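PDB 2AHR: putative pyrroline carboxylate reductase from Streptococcus pyogenes, which catalyses the NAD(P)H-dependent reduction of 1-pyrroline-5-carboxylate to L-proline, the last step of proline biosynthesis. Local coordinates for the interface of chains A and B. Residues are numbered along the deposited sequence; one frame, centred on the assembly and turned at random. Chains: chain A/B, putative pyrroline carboxylate reductase.

The interface of chains A and B. Residues chain A 114, 116, 119, 121-123; chain B 199-200, 203-204, 206-207.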
ATOM      1  N   ASN A 114     -31.146 -16.451   9.543  1.00 32.56           N
ATOM      2  CA  ASN A 114     -30.666 -15.759   8.349  1.00 32.49           C
ATOM      3  C   ASN A 114     -31.685 -15.877   7.233  1.00 32.68           C
ATOM      4  O   ASN A 114     -32.679 -16.588   7.391  1.00 33.48           O
ATOM      5  CB  ASN A 114     -29.278 -16.268   7.930  1.00 32.06           C
ATOM      6  CG  ASN A 114     -29.287 -17.718   7.477  1.00 32.00           C
ATOM      7  OD1 ASN A 114     -30.260 -18.199   6.882  1.00 36.50           O
ATOM      8  ND2 ASN A 114     -28.200 -18.419   7.741  1.00 30.66           N
ATOM      9  N   ASN A 116     -32.057 -17.447   4.633  1.00 33.48           N
ATOM     10  CA  ASN A 116     -32.303 -18.783   4.112  1.00 33.92           C
ATOM     11  C   ASN A 116     -33.548 -19.428   4.734  1.00 34.83           C
ATOM     12  O   ASN A 116     -34.066 -20.431   4.231  1.00 34.90           O
ATOM     13  CB  ASN A 116     -31.039 -19.627   4.246  1.00 33.96           C
ATOM     14  CG  ASN A 116     -29.888 -19.055   3.446  1.00 31.24           C
ATOM     15  OD1 ASN A 116     -30.095 -18.516   2.363  1.00 31.38           O
ATOM     16  ND2 ASN A 116     -28.687 -19.115   3.990  1.00 31.39           N
ATOM     17  N   ILE A 119     -36.296 -20.451   2.343  1.00 36.04           N
ATOM     18  CA  ILE A 119     -36.424 -21.801   1.773  1.00 35.54           C
ATOM     19  C   ILE A 119     -36.407 -22.833   2.893  1.00 35.14           C
ATOM     20  O   ILE A 119     -36.165 -24.027   2.659  1.00 35.06           O
ATOM     21  CB  ILE A 119     -35.349 -22.104   0.709  1.00 35.30           C
ATOM     22  CG1 ILE A 119     -33.929 -21.889   1.292  1.00 36.19           C
ATOM     23  CG2 ILE A 119     -35.595 -21.233  -0.522  1.00 35.25           C
ATOM     24  CD1 ILE A 119     -32.815 -22.584   0.541  1.00 35.08           C
ATOM     25  N   GLN A 121     -34.219 -23.122   5.336  1.00 33.73           N
ATOM     26  CA  GLN A 121     -32.874 -23.653   5.575  1.00 34.16           C
ATOM     27  C   GLN A 121     -31.993 -22.642   6.290  1.00 34.67           C
ATOM     28  O   GLN A 121     -30.794 -22.557   6.019  1.00 33.49           O
ATOM     29  CB  GLN A 121     -32.189 -24.089   4.263  1.00 34.81           C
ATOM     30  CG  GLN A 121     -32.691 -25.417   3.654  1.00 38.55           C
ATOM     31  CD  GLN A 121     -31.957 -25.787   2.362  1.00 43.11           C
ATOM     32  OE1 GLN A 121     -32.589 -26.007   1.334  1.00 46.14           O
ATOM     33  NE2 GLN A 121     -30.619 -25.845   2.412  1.00 45.67           N
ATOM     34  N   SER A 122     -32.589 -21.893   7.213  1.00 34.50           N
ATOM     35  CA  SER A 122     -31.844 -20.969   8.043  1.00 34.39           C
ATOM     36  C   SER A 122     -30.889 -21.752   8.943  1.00 34.59           C
ATOM     37  O   SER A 122     -31.152 -22.910   9.274  1.00 34.60           O
ATOM     38  CB  SER A 122     -32.819 -20.136   8.869  1.00 34.37           C
ATOM     39  OG  SER A 122     -32.165 -19.339   9.825  1.00 33.49           O
ATOM     40  N   SER A 123     -29.763 -21.142   9.294  1.00 33.92           N
ATOM     41  CA  SER A 123     -28.940 -21.657  10.375  1.00 34.03           C
ATOM     42  C   SER A 123     -29.136 -20.731  11.565  1.00 33.93           C
ATOM     43  O   SER A 123     -28.544 -19.648  11.613  1.00 34.77           O
ATOM     44  CB  SER A 123     -27.464 -21.723   9.979  1.00 34.10           C
ATOM     45  OG  SER A 123     -27.320 -22.405   8.744  1.00 34.02           O
TER
ATOM     46  N   GLN B 199     -23.092 -24.998   6.013  1.00 34.96           N
ATOM     47  CA  GLN B 199     -24.544 -25.127   5.925  1.00 36.42           C
ATOM     48  C   GLN B 199     -25.166 -23.829   5.396  1.00 35.87           C
ATOM     49  O   GLN B 199     -26.116 -23.867   4.604  1.00 35.54           O
ATOM     50  CB  GLN B 199     -25.099 -25.470   7.311  1.00 36.78           C
ATOM     51  CG  GLN B 199     -26.617 -25.600   7.352  1.00 41.10           C
ATOM     52  CD  GLN B 199     -27.138 -25.853   8.766  1.00 44.77           C
ATOM     53  OE1 GLN B 199     -26.789 -26.878   9.391  1.00 47.79           O
ATOM     54  NE2 GLN B 199     -27.985 -24.940   9.270  1.00 38.17           N
ATOM     55  N   THR B 200     -24.603 -22.691   5.817  1.00 35.58           N
ATOM     56  CA  THR B 200     -25.046 -21.376   5.342  1.00 35.60           C
ATOM     57  C   THR B 200     -24.722 -21.150   3.852  1.00 35.69           C
ATOM     58  O   THR B 200     -25.589 -20.722   3.089  1.00 36.17           O
ATOM     59  CB  THR B 200     -24.507 -20.231   6.243  1.00 35.71           C
ATOM     60  OG1 THR B 200     -24.965 -20.449   7.580  1.00 36.00           O
ATOM     61  CG2 THR B 200     -25.006 -18.879   5.788  1.00 34.35           C
ATOM     62  N   ALA B 203     -27.117 -23.385   1.825  1.00 32.33           N
ATOM     63  CA  ALA B 203     -28.476 -22.828   1.795  1.00 30.98           C
ATOM     64  C   ALA B 203     -28.590 -21.520   0.993  1.00 31.33           C
ATOM     65  O   ALA B 203     -29.565 -21.320   0.243  1.00 30.39           O
ATOM     66  CB  ALA B 203     -28.952 -22.614   3.179  1.00 30.05           C
ATOM     67  N   SER B 204     -27.603 -20.631   1.168  1.00 30.27           N
ATOM     68  CA  SER B 204     -27.518 -19.378   0.418  1.00 30.77           C
ATOM     69  C   SER B 204     -27.505 -19.628  -1.084  1.00 31.14           C
ATOM     70  O   SER B 204     -28.287 -19.020  -1.833  1.00 31.09           O
ATOM     71  CB  SER B 204     -26.228 -18.603   0.780  1.00 29.69           C
ATOM     72  OG  SER B 204     -26.277 -18.165   2.114  1.00 29.71           O
ATOM     73  N   SER B 206     -28.489 -22.284  -2.608  1.00 32.52           N
ATOM     74  CA  SER B 206     -29.766 -22.923  -2.982  1.00 33.81           C
ATOM     75  C   SER B 206     -30.879 -21.858  -3.110  1.00 33.78           C
ATOM     76  O   SER B 206     -31.658 -21.874  -4.077  1.00 33.77           O
ATOM     77  CB  SER B 206     -30.122 -24.051  -1.992  1.00 32.93           C
ATOM     78  OG  SER B 206     -31.366 -24.628  -2.303  1.00 36.54           O
ATOM     79  N   ASN B 207     -30.909 -20.901  -2.177  1.00 34.07           N
ATOM     80  CA  ASN B 207     -31.886 -19.812  -2.219  1.00 34.50           C
ATOM     81  C   ASN B 207     -31.691 -18.965  -3.481  1.00 34.90           C
ATOM     82  O   ASN B 207     -32.651 -18.622  -4.200  1.00 33.41           O
ATOM     83  CB  ASN B 207     -31.781 -18.948  -0.961  1.00 34.19           C
ATOM     84  CG  ASN B 207     -33.056 -18.106  -0.674  1.00 35.00           C
ATOM     85  OD1 ASN B 207     -33.083 -17.340   0.289  1.00 38.15           O
ATOM     86  ND2 ASN B 207     -34.096 -18.281  -1.459  1.00 34.91           N
TER
HETATM   87  O   HOH W   1     -30.545 -16.147   1.345  1.00 44.71           O
HETATM   88  O   HOH W   2     -28.041 -25.989   4.357  1.00 48.58           O
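The hydroxyl OG of B:Ser204 is gripped from both chains: it accepts a hydrogen bond from the amide ND2 of A:Asn116 at 3.2 Å and donates one to the backbone O of B:Thr200, one helical turn earlier, at 2.8 Å. The first bond is nearly straight, 167° at the hydrogen, and OG lies almost in the amide plane of A:Asn116; in the second, OG sits above the carbonyl plane of B:Thr200. The other end of the A:Asn116 amide is also engaged, since OD1 lies 2.6 Å from water 1, which in turn reaches OD1 of B:Asn207. With both ends bonded, the flip of this amide is probably fixed. Its backbone N binds OD1 of A:Asn114, tying the start of the 3-10 helix 115-119 to the preceding loop.

This patch sets that short helix and strand 122-128 of chain A against helix 190-210 of chain B, which belongs to the family's dimerisation region; the patch is part of a two-fold symmetric interface. B:Ala203 points its methyl into chain A, where CB packs 3.4 Å from the backbone O of A:Gln121 and against its CB and the A:Asn116 amide. Beyond it, CD1 of A:Ile119 lies over the helix backbone, 3.5 Å from O of B:Ala203, and CG2 is 3.4 Å from ND2 of B:Asn207.

Near the start of the strand, B:Gln199 extends its side chain, CG anti to the backbone N (chi1 179°), and NE2 donates to OG of A:Ser123 at 2.7 Å. That bond is short but bent, 126° at the hydrogen, with OG well out of the B:Gln199 amide plane. Water 2 bridges NE2 of A:Gln121 to the backbone O of B:Gln199, 2.9 Å from that oxygen.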